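Local coordinates for UPF0062 protein MJ1593 (Methanocaldococcus jannaschii, PDB 2YX5) that is of unknown function but is a small PurS-like alpha/beta protein that assembles as four copies, at residues 14-19 with 37-42; 6-11 with 66-71; 43-48 with 57-62; 2-7 with 77-82. All coordinates share one frame; numbering follows the deposited sequence.

Interaction 1 of 4, residues 14-19 with 37-42; sequences VLNPEG and VQTYKM
Val37 opens the contact against the backbone of Gly19: its CB lies 3.6 Å from Gly19 O, and the helix comes so close here that Gly19 CA is 4.6 Å from Gln38 CA. At Gln38 the chain bends at chi2 (-60°), which turns CD back toward the helix start, and OE1 on it meets Asn16 ND2 at 3.1 Å. That bond is nearly straight (N-H...O 163°) and arrives nearly along the C=O axis, although the two amide planes stand 77° apart. The same OE1 also takes the backbone N of Thr39 at 3.0 Å, from above its carbonyl plane. Thr39 comes next. Its OG1 accepts from Asn16 ND2 at 2.8 Å, within the Asn16 amide plane, and donates weakly to Glu18 OE1. One amide nitrogen thus serves two acceptors, while Asn16 OD1 accepts from Glu18 N at 3.2 Å as the N-cap of the helix. The cap residue therefore also ties the helix start to the strand. Helix 17-28 lies over strand 34-47, with Ile22 touching Val37 and Thr39; Asn16 also packs on Leu10 of strand 2-10, and a strand of the second subunit pairs antiparallel with residues 37-42.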
loop_
_atom_site.group_PDB
_atom_site.type_symbol
_atom_site.label_atom_id
_atom_site.label_comp_id
_atom_site.label_asym_id
_atom_site.label_seq_id
_atom_site.Cartn_x
_atom_site.Cartn_y
_atom_site.Cartn_z
ATOM N N VAL A 14 -17.581 -3.322 -0.277
ATOM C CA VAL A 14 -16.603 -3.766 -1.257
ATOM C C VAL A 14 -15.639 -4.723 -0.574
ATOM O O VAL A 14 -15.092 -4.411 0.485
ATOM C CB VAL A 14 -15.806 -2.592 -1.860
ATOM C CG1 VAL A 14 -14.697 -3.128 -2.758
ATOM C CG2 VAL A 14 -16.734 -1.702 -2.670
ATOM N N LEU A 15 -15.456 -5.905 -1.163
ATOM C CA LEU A 15 -14.550 -6.865 -0.572
ATOM C C LEU A 15 -13.126 -6.333 -0.714
ATOM O O LEU A 15 -12.759 -5.713 -1.718
ATOM C CB LEU A 15 -14.713 -8.241 -1.227
ATOM C CG LEU A 15 -16.042 -8.937 -0.879
ATOM C CD1 LEU A 15 -16.131 -10.268 -1.581
ATOM C CD2 LEU A 15 -16.153 -9.150 0.628
ATOM N N ASN A 16 -12.341 -6.561 0.328
ATOM C CA ASN A 16 -10.964 -6.118 0.386
ATOM C C ASN A 16 -9.988 -7.293 0.404
ATOM O O ASN A 16 -9.834 -8.003 1.409
ATOM C CB ASN A 16 -10.768 -5.219 1.618
ATOM C CG ASN A 16 -9.322 -4.770 1.811
ATOM O OD1 ASN A 16 -8.541 -4.662 0.859
ATOM N ND2 ASN A 16 -8.969 -4.482 3.057
ATOM N N PRO A 17 -9.312 -7.501 -0.728
ATOM C CA PRO A 17 -8.332 -8.574 -0.898
ATOM C C PRO A 17 -7.272 -8.583 0.210
ATOM O O PRO A 17 -6.820 -9.651 0.632
ATOM C CB PRO A 17 -7.726 -8.270 -2.271
ATOM C CG PRO A 17 -8.879 -7.632 -3.006
ATOM C CD PRO A 17 -9.465 -6.709 -1.962
ATOM N N GLU A 18 -6.871 -7.402 0.682
ATOM C CA GLU A 18 -5.851 -7.361 1.727
ATOM C C GLU A 18 -6.388 -7.993 3.025
ATOM O O GLU A 18 -5.733 -8.834 3.622
ATOM C CB GLU A 18 -5.382 -5.931 2.013
ATOM C CG GLU A 18 -4.065 -5.906 2.811
ATOM C CD GLU A 18 -3.704 -4.517 3.316
ATOM O OE1 GLU A 18 -4.373 -3.550 2.873
ATOM O OE2 GLU A 18 -2.760 -4.387 4.145
ATOM N N GLY A 19 -7.594 -7.604 3.421
ATOM C CA GLY A 19 -8.156 -8.150 4.637
ATOM C C GLY A 19 -8.306 -9.658 4.553
ATOM O O GLY A 19 -7.886 -10.412 5.463
ATOM N N VAL A 37 -10.586 -10.002 9.337
ATOM C CA VAL A 37 -9.598 -8.923 9.324
ATOM C C VAL A 37 -10.008 -7.807 8.368
ATOM O O VAL A 37 -10.600 -8.061 7.338
ATOM C CB VAL A 37 -8.209 -9.418 8.914
ATOM C CG1 VAL A 37 -7.276 -8.214 8.764
ATOM C CG2 VAL A 37 -7.677 -10.425 9.941
ATOM N N GLN A 38 -9.699 -6.573 8.722
ATOM C CA GLN A 38 -10.036 -5.444 7.875
ATOM C C GLN A 38 -8.830 -4.517 7.933
ATOM O O GLN A 38 -8.140 -4.493 8.943
ATOM C CB GLN A 38 -11.295 -4.728 8.392
ATOM C CG GLN A 38 -12.419 -4.579 7.342
ATOM C CD GLN A 38 -12.008 -3.773 6.076
ATOM O OE1 GLN A 38 -11.096 -4.169 5.330
ATOM N NE2 GLN A 38 -12.695 -2.648 5.836
ATOM N N THR A 39 -8.563 -3.782 6.854
ATOM C CA THR A 39 -7.425 -2.873 6.820
ATOM C C THR A 39 -7.799 -1.465 6.384
ATOM O O THR A 39 -8.755 -1.259 5.650
ATOM C CB THR A 39 -6.295 -3.420 5.927
ATOM O OG1 THR A 39 -6.797 -3.687 4.621
ATOM C CG2 THR A 39 -5.740 -4.709 6.512
ATOM N N TYR A 40 -7.017 -0.498 6.852
ATOM C CA TYR A 40 -7.264 0.916 6.597
ATOM C C TYR A 40 -5.959 1.645 6.454
ATOM O O TYR A 40 -4.917 1.201 6.926
ATOM C CB TYR A 40 -7.971 1.556 7.794
ATOM C CG TYR A 40 -9.167 0.817 8.289
ATOM C CD1 TYR A 40 -10.405 0.993 7.676
ATOM C CD2 TYR A 40 -9.069 -0.085 9.351
ATOM C CE1 TYR A 40 -11.533 0.290 8.100
ATOM C CE2 TYR A 40 -10.193 -0.802 9.792
ATOM C CZ TYR A 40 -11.429 -0.609 9.158
ATOM O OH TYR A 40 -12.566 -1.301 9.548
ATOM N N LYS A 41 -6.026 2.800 5.829
ATOM C CA LYS A 41 -4.840 3.603 5.703
ATOM C C LYS A 41 -5.069 4.730 6.710
ATOM O O LYS A 41 -6.139 5.336 6.762
ATOM C CB LYS A 41 -4.687 4.160 4.281
ATOM C CG LYS A 41 -3.288 4.716 3.967
ATOM C CD LYS A 41 -2.248 3.597 4.111
ATOM C CE LYS A 41 -0.805 4.057 3.933
ATOM N NZ LYS A 41 0.110 3.007 4.499
ATOM N N MET A 42 -4.084 4.974 7.546
ATOM C CA MET A 42 -4.218 6.047 8.489
ATOM C C MET A 42 -3.287 7.163 8.042
ATOM O O MET A 42 -2.125 6.928 7.760
ATOM C CB MET A 42 -3.874 5.577 9.898
ATOM C CG MET A 42 -4.085 6.673 10.946
ATOM S SD MET A 42 -4.220 6.108 12.682
ATOM C CE MET A 42 -2.506 6.423 13.285
#

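Interaction 2 of 4, residues 6-11 with 66-71; sequences VIIKLK and LLANPV
Ile8 and Ala68 make the close, apolar end of this contact, where the central strand meets the last turn of a helix. Ile8 CG1 stands anti to the carbonyl carbon (chi1 -59°), and the chain then extends to CD1, the atom that does all the touching. CD1 sits 3.6 Å from Leu67 O, 4.1 Å from Ala68 CB and 4.5 Å from Leu67 CB, so a single methyl presses on the place where the backbone leaves helical geometry at Ala68. The other end is polar and more open to solvent. There Lys11 reaches over with a chain bent at chi2 and chi4, and NZ donates a hydrogen bond to Pro70 O at 2.7 Å, in the carbonyl plane and on a lone pair. Its CG passes 3.6 Å from Val71 O. The CB atoms of Pro70 and Val71 point away from the strand, and both residues are exposed; an Asx turn shapes this loop, Asn69 OD1 accepting from Val71 N at 3.1 Å. Lys11 NZ also forms a salt bridge with Asp74 and a hydrogen bond with His73 O, which gathers the loop around the ammonium group. The parts of the two segments that touch run 3° apart, joining the end of strand 2-10 to the link between helix 52-67 and strand 73-81, with Ile43 of strand 34-47 beside Ile8 and Tyr75 of strand 73-81 beside Ala68.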
loop_
_atom_site.group_PDB
_atom_site.type_symbol
_atom_site.label_atom_id
_atom_site.label_comp_id
_atom_site.label_asym_id
_atom_site.label_seq_id
_atom_site.Cartn_x
_atom_site.Cartn_y
_atom_site.Cartn_z
ATOM N N VAL A 6 -6.867 11.145 9.407
ATOM C CA VAL A 6 -7.738 10.709 8.324
ATOM C C VAL A 6 -7.682 9.183 8.168
ATOM O O VAL A 6 -6.615 8.621 7.941
ATOM C CB VAL A 6 -7.342 11.357 6.983
ATOM C CG1 VAL A 6 -8.367 11.020 5.897
ATOM C CG2 VAL A 6 -7.236 12.842 7.150
ATOM N N ILE A 7 -8.823 8.520 8.333
ATOM C CA ILE A 7 -8.898 7.078 8.145
ATOM C C ILE A 7 -9.572 6.889 6.806
ATOM O O ILE A 7 -10.628 7.465 6.564
ATOM C CB ILE A 7 -9.774 6.358 9.170
ATOM C CG1 ILE A 7 -9.099 6.312 10.531
ATOM C CG2 ILE A 7 -10.042 4.966 8.700
ATOM C CD1 ILE A 7 -9.110 7.631 11.241
ATOM N N ILE A 8 -8.947 6.106 5.933
ATOM C CA ILE A 8 -9.494 5.837 4.616
ATOM C C ILE A 8 -9.669 4.335 4.419
ATOM O O ILE A 8 -8.752 3.557 4.656
ATOM C CB ILE A 8 -8.585 6.349 3.521
ATOM C CG1 ILE A 8 -8.396 7.855 3.674
ATOM C CG2 ILE A 8 -9.185 6.004 2.168
ATOM C CD1 ILE A 8 -7.552 8.492 2.571
ATOM N N LYS A 9 -10.859 3.940 3.989
ATOM C CA LYS A 9 -11.166 2.537 3.760
ATOM C C LYS A 9 -11.904 2.393 2.428
ATOM O O LYS A 9 -12.230 3.384 1.766
ATOM C CB LYS A 9 -12.051 2.007 4.904
ATOM C CG LYS A 9 -13.189 2.969 5.231
ATOM C CD LYS A 9 -14.123 2.460 6.315
ATOM C CE LYS A 9 -15.243 3.476 6.629
ATOM N NZ LYS A 9 -14.760 4.749 7.260
ATOM N N LEU A 10 -12.155 1.155 2.029
ATOM C CA LEU A 10 -12.895 0.918 0.805
ATOM C C LEU A 10 -14.362 1.159 1.147
ATOM O O LEU A 10 -14.757 1.040 2.311
ATOM C CB LEU A 10 -12.717 -0.521 0.337
ATOM C CG LEU A 10 -11.358 -0.913 -0.221
ATOM C CD1 LEU A 10 -11.377 -2.375 -0.672
ATOM C CD2 LEU A 10 -11.022 -0.003 -1.374
ATOM N N LYS A 11 -15.156 1.517 0.142
ATOM C CA LYS A 11 -16.583 1.739 0.342
ATOM C C LYS A 11 -17.171 0.549 1.122
ATOM O O LYS A 11 -16.686 -0.586 1.017
ATOM C CB LYS A 11 -17.287 1.880 -1.020
ATOM C CG LYS A 11 -17.412 3.311 -1.555
ATOM C CD LYS A 11 -18.669 4.002 -0.994
ATOM C CE LYS A 11 -18.904 5.415 -1.566
ATOM N NZ LYS A 11 -18.105 6.487 -0.895
ATOM N N LEU A 66 -8.058 15.246 -3.321
ATOM C CA LEU A 66 -6.786 14.545 -3.478
ATOM C C LEU A 66 -6.696 13.209 -2.775
ATOM O O LEU A 66 -6.598 12.167 -3.413
ATOM C CB LEU A 66 -5.607 15.401 -3.005
ATOM C CG LEU A 66 -4.251 14.745 -3.291
ATOM C CD1 LEU A 66 -4.099 14.580 -4.802
ATOM C CD2 LEU A 66 -3.113 15.564 -2.735
ATOM N N LEU A 67 -6.732 13.263 -1.452
ATOM C CA LEU A 67 -6.605 12.092 -0.597
ATOM C C LEU A 67 -7.493 10.887 -0.846
ATOM O O LEU A 67 -7.031 9.744 -0.765
ATOM C CB LEU A 67 -6.725 12.533 0.860
ATOM C CG LEU A 67 -5.736 13.670 1.105
ATOM C CD1 LEU A 67 -5.863 14.171 2.524
ATOM C CD2 LEU A 67 -4.321 13.183 0.802
ATOM N N ALA A 68 -8.758 11.105 -1.155
ATOM C CA ALA A 68 -9.616 9.951 -1.369
ATOM C C ALA A 68 -10.539 10.085 -2.561
ATOM O O ALA A 68 -10.917 11.196 -2.948
ATOM C CB ALA A 68 -10.434 9.667 -0.105
ATOM N N ASN A 69 -10.879 8.941 -3.147
ATOM C CA ASN A 69 -11.780 8.890 -4.284
ATOM C C ASN A 69 -13.098 8.332 -3.787
ATOM O O ASN A 69 -13.206 7.147 -3.529
ATOM C CB ASN A 69 -11.239 7.977 -5.384
ATOM C CG ASN A 69 -12.090 8.030 -6.643
ATOM O OD1 ASN A 69 -13.240 8.483 -6.608
ATOM N ND2 ASN A 69 -11.533 7.562 -7.761
ATOM N N PRO A 70 -14.127 9.184 -3.679
ATOM C CA PRO A 70 -15.467 8.804 -3.208
ATOM C C PRO A 70 -16.071 7.574 -3.882
ATOM O O PRO A 70 -16.836 6.829 -3.257
ATOM C CB PRO A 70 -16.295 10.059 -3.464
ATOM C CG PRO A 70 -15.602 10.653 -4.673
ATOM C CD PRO A 70 -14.150 10.521 -4.296
ATOM N N VAL A 71 -15.733 7.351 -5.151
ATOM C CA VAL A 71 -16.274 6.199 -5.860
ATOM C C VAL A 71 -15.871 4.875 -5.207
ATOM O O VAL A 71 -16.698 3.978 -5.062
ATOM C CB VAL A 71 -15.823 6.202 -7.319
ATOM C CG1 VAL A 71 -16.313 4.933 -8.025
ATOM C CG2 VAL A 71 -16.370 7.426 -8.011
#

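Interaction 3 of 4, residues 43-48 with 57-62; sequences IDIIME and EEVEEM
Met47 and Met62 reach toward each other tip to tip, and their CE methyls lie 3.3 Å apart, tighter than usual van der Waals contact. On the strand side, Met47 CG occupies the position between the backbone N and the carbonyl carbon (chi1 48°), chi2 is extended, and the bend at chi3 (-39°) swings CE across to the helix. On the helix side, Met62 CG is anti to its own carbonyl carbon, and the chain runs extended through chi2 before turning at chi3 to present its methyl. Met47 SD lies 3.4 Å from Val59 CG1, the branch that stands beside the valine's backbone N. The arrangement is that of a helix laid on one face of an antiparallel sheet: strand 43-47 and helix 57-62 have axes 11.4 Å apart at closest approach and directions 129° from parallel, and Ile45 and Met47, two residues apart on the strand, turn the same face to the helix. Ile45 sends CD1 out along an extended chi2 and slides past Met62 in the opposite direction, with Met62 SD 4.1 Å from Ile45 CD1; Val59 CG1 is more distant, at 4.5 Å from the same methyl. Val55 of the same helix and Ala4 of strand 2-10 widen this apolar layer, touching Met47 and Val59 respectively. At its border Glu58, extended beyond CG, runs antiparallel to Met47 and brings OE2 within 3.7 Å of the Met47 CE. Glu58 OE1 has a weak hydrogen bond to Asn33 of the second subunit, and Phe31 of that subunit packs on Met62.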
loop_
_atom_site.group_PDB
_atom_site.type_symbol
_atom_site.label_atom_id
_atom_site.label_comp_id
_atom_site.label_asym_id
_atom_site.label_seq_id
_atom_site.Cartn_x
_atom_site.Cartn_y
_atom_site.Cartn_z
ATOM N N ILE A 43 -3.822 8.373 7.945
ATOM C CA ILE A 43 -3.041 9.539 7.544
ATOM C C ILE A 43 -3.125 10.657 8.604
ATOM O O ILE A 43 -4.198 11.259 8.806
ATOM C CB ILE A 43 -3.542 10.106 6.197
ATOM C CG1 ILE A 43 -3.399 9.051 5.099
ATOM C CG2 ILE A 43 -2.765 11.354 5.839
ATOM C CD1 ILE A 43 -4.109 9.400 3.787
ATOM N N ASP A 44 -1.994 10.913 9.269
ATOM C CA ASP A 44 -1.903 11.958 10.274
ATOM C C ASP A 44 -1.414 13.265 9.687
ATOM O O ASP A 44 -0.272 13.380 9.247
ATOM C CB ASP A 44 -0.980 11.546 11.401
ATOM C CG ASP A 44 -1.667 10.635 12.396
ATOM O OD1 ASP A 44 -2.841 10.272 12.147
ATOM O OD2 ASP A 44 -1.038 10.281 13.418
ATOM N N ILE A 45 -2.274 14.269 9.668
ATOM C CA ILE A 45 -1.853 15.534 9.113
ATOM C C ILE A 45 -1.643 16.560 10.215
ATOM O O ILE A 45 -2.576 16.898 10.943
ATOM C CB ILE A 45 -2.886 16.043 8.130
ATOM C CG1 ILE A 45 -3.116 14.976 7.039
ATOM C CG2 ILE A 45 -2.421 17.390 7.561
ATOM C CD1 ILE A 45 -4.309 15.235 6.125
ATOM N N ILE A 46 -0.404 17.022 10.359
ATOM C CA ILE A 46 -0.078 18.047 11.344
ATOM C C ILE A 46 -0.117 19.403 10.634
ATOM O O ILE A 46 0.662 19.676 9.701
ATOM C CB ILE A 46 1.285 17.788 11.980
ATOM C CG1 ILE A 46 1.209 16.469 12.762
ATOM C CG2 ILE A 46 1.681 18.960 12.882
ATOM C CD1 ILE A 46 2.521 16.007 13.309
ATOM N N MET A 47 -1.035 20.254 11.098
ATOM C CA MET A 47 -1.255 21.544 10.444
ATOM C C MET A 47 -1.626 22.731 11.348
ATOM O O MET A 47 -2.018 22.566 12.518
ATOM C CB MET A 47 -2.369 21.336 9.414
ATOM C CG MET A 47 -3.557 20.570 10.052
ATOM S SD MET A 47 -4.961 20.147 8.971
ATOM C CE MET A 47 -5.072 21.664 7.945
ATOM N N GLU A 48 -1.529 23.929 10.764
ATOM C CA GLU A 48 -1.870 25.178 11.438
ATOM C C GLU A 48 -3.248 25.654 10.983
ATOM O O GLU A 48 -4.189 25.742 11.789
ATOM C CB GLU A 48 -0.811 26.241 11.135
ATOM C CG GLU A 48 0.583 25.840 11.636
ATOM C CD GLU A 48 1.606 26.966 11.589
ATOM O OE1 GLU A 48 1.800 27.577 10.501
ATOM O OE2 GLU A 48 2.223 27.234 12.652
ATOM N N GLU A 57 -12.825 21.106 8.224
ATOM C CA GLU A 57 -13.342 21.553 6.944
ATOM C C GLU A 57 -12.225 21.520 5.919
ATOM O O GLU A 57 -12.405 21.087 4.795
ATOM C CB GLU A 57 -13.892 22.981 7.049
ATOM C CG GLU A 57 -15.206 23.086 7.796
ATOM C CD GLU A 57 -15.770 24.492 7.784
ATOM O OE1 GLU A 57 -15.152 25.401 8.380
ATOM O OE2 GLU A 57 -16.835 24.690 7.169
ATOM N N GLU A 58 -11.055 21.971 6.324
ATOM C CA GLU A 58 -9.951 22.013 5.400
ATOM C C GLU A 58 -9.488 20.626 4.926
ATOM O O GLU A 58 -9.297 20.410 3.728
ATOM C CB GLU A 58 -8.794 22.789 6.023
ATOM C CG GLU A 58 -7.877 23.438 4.992
ATOM C CD GLU A 58 -6.648 24.073 5.613
ATOM O OE1 GLU A 58 -6.782 24.779 6.644
ATOM O OE2 GLU A 58 -5.542 23.873 5.061
ATOM N N VAL A 59 -9.318 19.693 5.858
ATOM C CA VAL A 59 -8.865 18.359 5.495
ATOM C C VAL A 59 -9.970 17.711 4.677
ATOM O O VAL A 59 -9.718 16.893 3.793
ATOM C CB VAL A 59 -8.497 17.507 6.761
ATOM C CG1 VAL A 59 -7.380 18.192 7.529
ATOM C CG2 VAL A 59 -9.691 17.341 7.671
ATOM N N GLU A 60 -11.198 18.128 4.960
ATOM C CA GLU A 60 -12.360 17.621 4.254
ATOM C C GLU A 60 -12.126 17.913 2.788
ATOM O O GLU A 60 -12.341 17.046 1.939
ATOM C CB GLU A 60 -13.612 18.333 4.738
ATOM C CG GLU A 60 -14.709 17.396 5.183
ATOM C CD GLU A 60 -15.563 18.001 6.279
ATOM O OE1 GLU A 60 -16.026 19.157 6.112
ATOM O OE2 GLU A 60 -15.770 17.319 7.309
ATOM N N GLU A 61 -11.673 19.134 2.501
ATOM C CA GLU A 61 -11.366 19.538 1.142
ATOM C C GLU A 61 -10.186 18.747 0.568
ATOM O O GLU A 61 -10.206 18.349 -0.597
ATOM C CB GLU A 61 -11.039 21.021 1.103
ATOM C CG GLU A 61 -12.239 21.881 0.952
ATOM C CD GLU A 61 -12.933 21.614 -0.355
ATOM O OE1 GLU A 61 -12.265 21.790 -1.405
ATOM O OE2 GLU A 61 -14.129 21.230 -0.327
ATOM N N MET A 62 -9.150 18.537 1.379
ATOM C CA MET A 62 -7.973 17.776 0.944
ATOM C C MET A 62 -8.406 16.396 0.454
ATOM O O MET A 62 -7.944 15.918 -0.575
ATOM C CB MET A 62 -6.993 17.613 2.102
ATOM C CG MET A 62 -6.370 18.911 2.582
ATOM S SD MET A 62 -5.431 18.635 4.106
ATOM C CE MET A 62 -5.773 20.147 5.071
#

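Interaction 4 of 4, residues 2-7 with 77-82; sequences YKATVI and IKVEKI
Tyr2 pairs with Lys81 at one end of an antiparallel two-strand ladder that continues to Val6 and Ile77 and joins the central strand of the sheet to its outer strand 73-81. The strand axes lie 4.5 Å apart at closest approach. Hydrogen-bonded pairs Lys3-Glu80 and Thr5-Lys78 alternate with non-hydrogen-bonded ones; Thr5 N to Lys78 O is 2.6 Å and Lys3 N to Glu80 O 2.8 Å, both close to straight. Side chains alternate likewise. Tyr2, Ala4, Val6, Ile77, Val79 and Lys81 share one face, whose relief is uneven: Ala4 is its low point, with Val79 CG2 at 4.2 Å from Ala4 CB, and Val59 of helix 52-67 settles onto Ala4 and the neighbouring Ile77. Beyond it the larger Val79 stands higher, and Val55 of that helix touches it. The Tyr2 ring, with CG anti to the carbonyl carbon (chi1 -47°), lies beside Lys81, which crosses it obliquely; Tyr2 CD1 is 3.8 Å from Lys81 CB, and NZ is so far from the ring that any cation-pi attraction is weak. Lys3, Thr5, Lys78 and Glu80 occupy the reverse face, where Thr5 and Lys78 meet by their CB atoms, and the end of the extended Lys78 meets Ile7, NZ 3.6 Å from Ile7 CD1. Lys3 and Glu80 lie near each other with opposite charges, without their charged atoms touching. At the end of the ladder Ile82 folds back onto the backbone of Tyr2, its CD1 methyl 3.6 Å from Tyr2 C.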
loop_
_atom_site.group_PDB
_atom_site.type_symbol
_atom_site.label_atom_id
_atom_site.label_comp_id
_atom_site.label_asym_id
_atom_site.label_seq_id
_atom_site.Cartn_x
_atom_site.Cartn_y
_atom_site.Cartn_z
ATOM N N TYR A 2 -2.593 21.641 15.118
ATOM C CA TYR A 2 -3.581 20.588 15.247
ATOM C C TYR A 2 -3.130 19.348 14.492
ATOM O O TYR A 2 -2.379 19.427 13.502
ATOM C CB TYR A 2 -4.932 21.039 14.677
ATOM C CG TYR A 2 -5.402 22.418 15.105
ATOM C CD1 TYR A 2 -6.451 22.573 16.020
ATOM C CD2 TYR A 2 -4.825 23.568 14.560
ATOM C CE1 TYR A 2 -6.912 23.839 16.372
ATOM C CE2 TYR A 2 -5.276 24.832 14.904
ATOM C CZ TYR A 2 -6.316 24.964 15.806
ATOM O OH TYR A 2 -6.746 26.231 16.124
ATOM N N LYS A 3 -3.608 18.208 14.987
ATOM C CA LYS A 3 -3.334 16.919 14.398
ATOM C C LYS A 3 -4.642 16.378 13.829
ATOM O O LYS A 3 -5.571 16.064 14.570
ATOM C CB LYS A 3 -2.779 15.954 15.453
ATOM C CG LYS A 3 -2.682 14.500 14.975
ATOM C CD LYS A 3 -2.122 13.563 16.037
ATOM C CE LYS A 3 -2.315 12.122 15.626
ATOM N NZ LYS A 3 -1.521 11.193 16.459
ATOM N N ALA A 4 -4.730 16.288 12.510
ATOM C CA ALA A 4 -5.931 15.755 11.906
ATOM C C ALA A 4 -5.653 14.299 11.581
ATOM O O ALA A 4 -4.599 13.951 11.046
ATOM C CB ALA A 4 -6.285 16.519 10.641
ATOM N N THR A 5 -6.587 13.436 11.927
ATOM C CA THR A 5 -6.408 12.036 11.635
ATOM C C THR A 5 -7.390 11.625 10.538
ATOM O O THR A 5 -8.604 11.766 10.702
ATOM C CB THR A 5 -6.620 11.201 12.909
ATOM O OG1 THR A 5 -5.651 11.599 13.885
ATOM C CG2 THR A 5 -6.457 9.707 12.616
ATOM N N VAL A 6 -6.867 11.145 9.407
ATOM C CA VAL A 6 -7.738 10.709 8.324
ATOM C C VAL A 6 -7.682 9.183 8.168
ATOM O O VAL A 6 -6.615 8.621 7.941
ATOM C CB VAL A 6 -7.342 11.357 6.983
ATOM C CG1 VAL A 6 -8.367 11.020 5.897
ATOM C CG2 VAL A 6 -7.236 12.842 7.150
ATOM N N ILE A 7 -8.823 8.520 8.333
ATOM C CA ILE A 7 -8.898 7.078 8.145
ATOM C C ILE A 7 -9.572 6.889 6.806
ATOM O O ILE A 7 -10.628 7.465 6.564
ATOM C CB ILE A 7 -9.774 6.358 9.170
ATOM C CG1 ILE A 7 -9.099 6.312 10.531
ATOM C CG2 ILE A 7 -10.042 4.966 8.700
ATOM C CD1 ILE A 7 -9.110 7.631 11.241
ATOM N N ILE A 77 -12.654 11.860 9.460
ATOM C CA ILE A 77 -11.682 12.810 10.000
ATOM C C ILE A 77 -11.831 13.219 11.468
ATOM O O ILE A 77 -12.884 13.688 11.900
ATOM C CB ILE A 77 -11.697 14.109 9.148
ATOM C CG1 ILE A 77 -11.521 13.754 7.665
ATOM C CG2 ILE A 77 -10.613 15.066 9.625
ATOM C CD1 ILE A 77 -12.085 14.794 6.719
ATOM N N LYS A 78 -10.756 13.057 12.222
ATOM C CA LYS A 78 -10.716 13.434 13.629
ATOM C C LYS A 78 -9.670 14.543 13.745
ATOM O O LYS A 78 -8.570 14.422 13.212
ATOM C CB LYS A 78 -10.306 12.236 14.487
ATOM C CG LYS A 78 -11.243 11.042 14.338
ATOM C CD LYS A 78 -10.555 9.703 14.636
ATOM C CE LYS A 78 -11.464 8.525 14.266
ATOM N NZ LYS A 78 -10.794 7.206 14.424
ATOM N N VAL A 79 -10.019 15.629 14.424
ATOM C CA VAL A 79 -9.091 16.747 14.592
ATOM C C VAL A 79 -8.868 17.013 16.078
ATOM O O VAL A 79 -9.817 17.232 16.829
ATOM C CB VAL A 79 -9.637 18.043 13.907
ATOM C CG1 VAL A 79 -8.703 19.209 14.152
ATOM C CG2 VAL A 79 -9.801 17.814 12.427
ATOM N N GLU A 80 -7.613 16.966 16.501
ATOM C CA GLU A 80 -7.274 17.230 17.884
ATOM C C GLU A 80 -6.307 18.386 17.936
ATOM O O GLU A 80 -5.367 18.438 17.140
ATOM C CB GLU A 80 -6.606 16.020 18.517
ATOM C CG GLU A 80 -7.501 14.824 18.711
ATOM C CD GLU A 80 -6.759 13.687 19.379
ATOM O OE1 GLU A 80 -5.705 13.279 18.836
ATOM O OE2 GLU A 80 -7.221 13.210 20.445
ATOM N N LYS A 81 -6.533 19.316 18.856
ATOM C CA LYS A 81 -5.618 20.443 18.993
ATOM C C LYS A 81 -4.402 19.986 19.776
ATOM O O LYS A 81 -4.531 19.326 20.814
ATOM C CB LYS A 81 -6.259 21.611 19.738
ATOM C CG LYS A 81 -5.241 22.700 20.091
ATOM C CD LYS A 81 -5.880 23.952 20.666
ATOM C CE LYS A 81 -4.818 24.970 21.040
ATOM N NZ LYS A 81 -3.934 25.292 19.880
ATOM N N ILE A 82 -3.221 20.327 19.274
ATOM C CA ILE A 82 -1.992 19.951 19.955
ATOM C C ILE A 82 -1.837 20.965 21.065
ATOM O O ILE A 82 -1.816 22.182 20.824
ATOM C CB ILE A 82 -0.789 19.999 19.021
ATOM C CG1 ILE A 82 -0.993 19.007 17.877
ATOM C CG2 ILE A 82 0.475 19.640 19.797
ATOM C CD1 ILE A 82 -0.194 19.332 16.657
#

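Overall arrangement
Strand 2-10 carries both interaction 2 and interaction 4, whereas strand 34-47 carries interactions 1 and 3, and backbone hydrogen bonding, as between Ile45 and Ala4, joins these two strands. Interaction 3 is the buried, mainly apolar contact, with no hydrogen bond across it, and interaction 4, its centre 7 Å away, supplies the sheet on which the same helix, 52-67, rests. Interaction 4 is held mainly by backbone bonds and grades into exposed lysines and glutamate. Interactions 1 and 2 are mixed and partly buried: polar side chains tie a helix start to a strand in one, while in the other a methyl contact gives way to a lysine hydrogen bond to a backbone carbonyl.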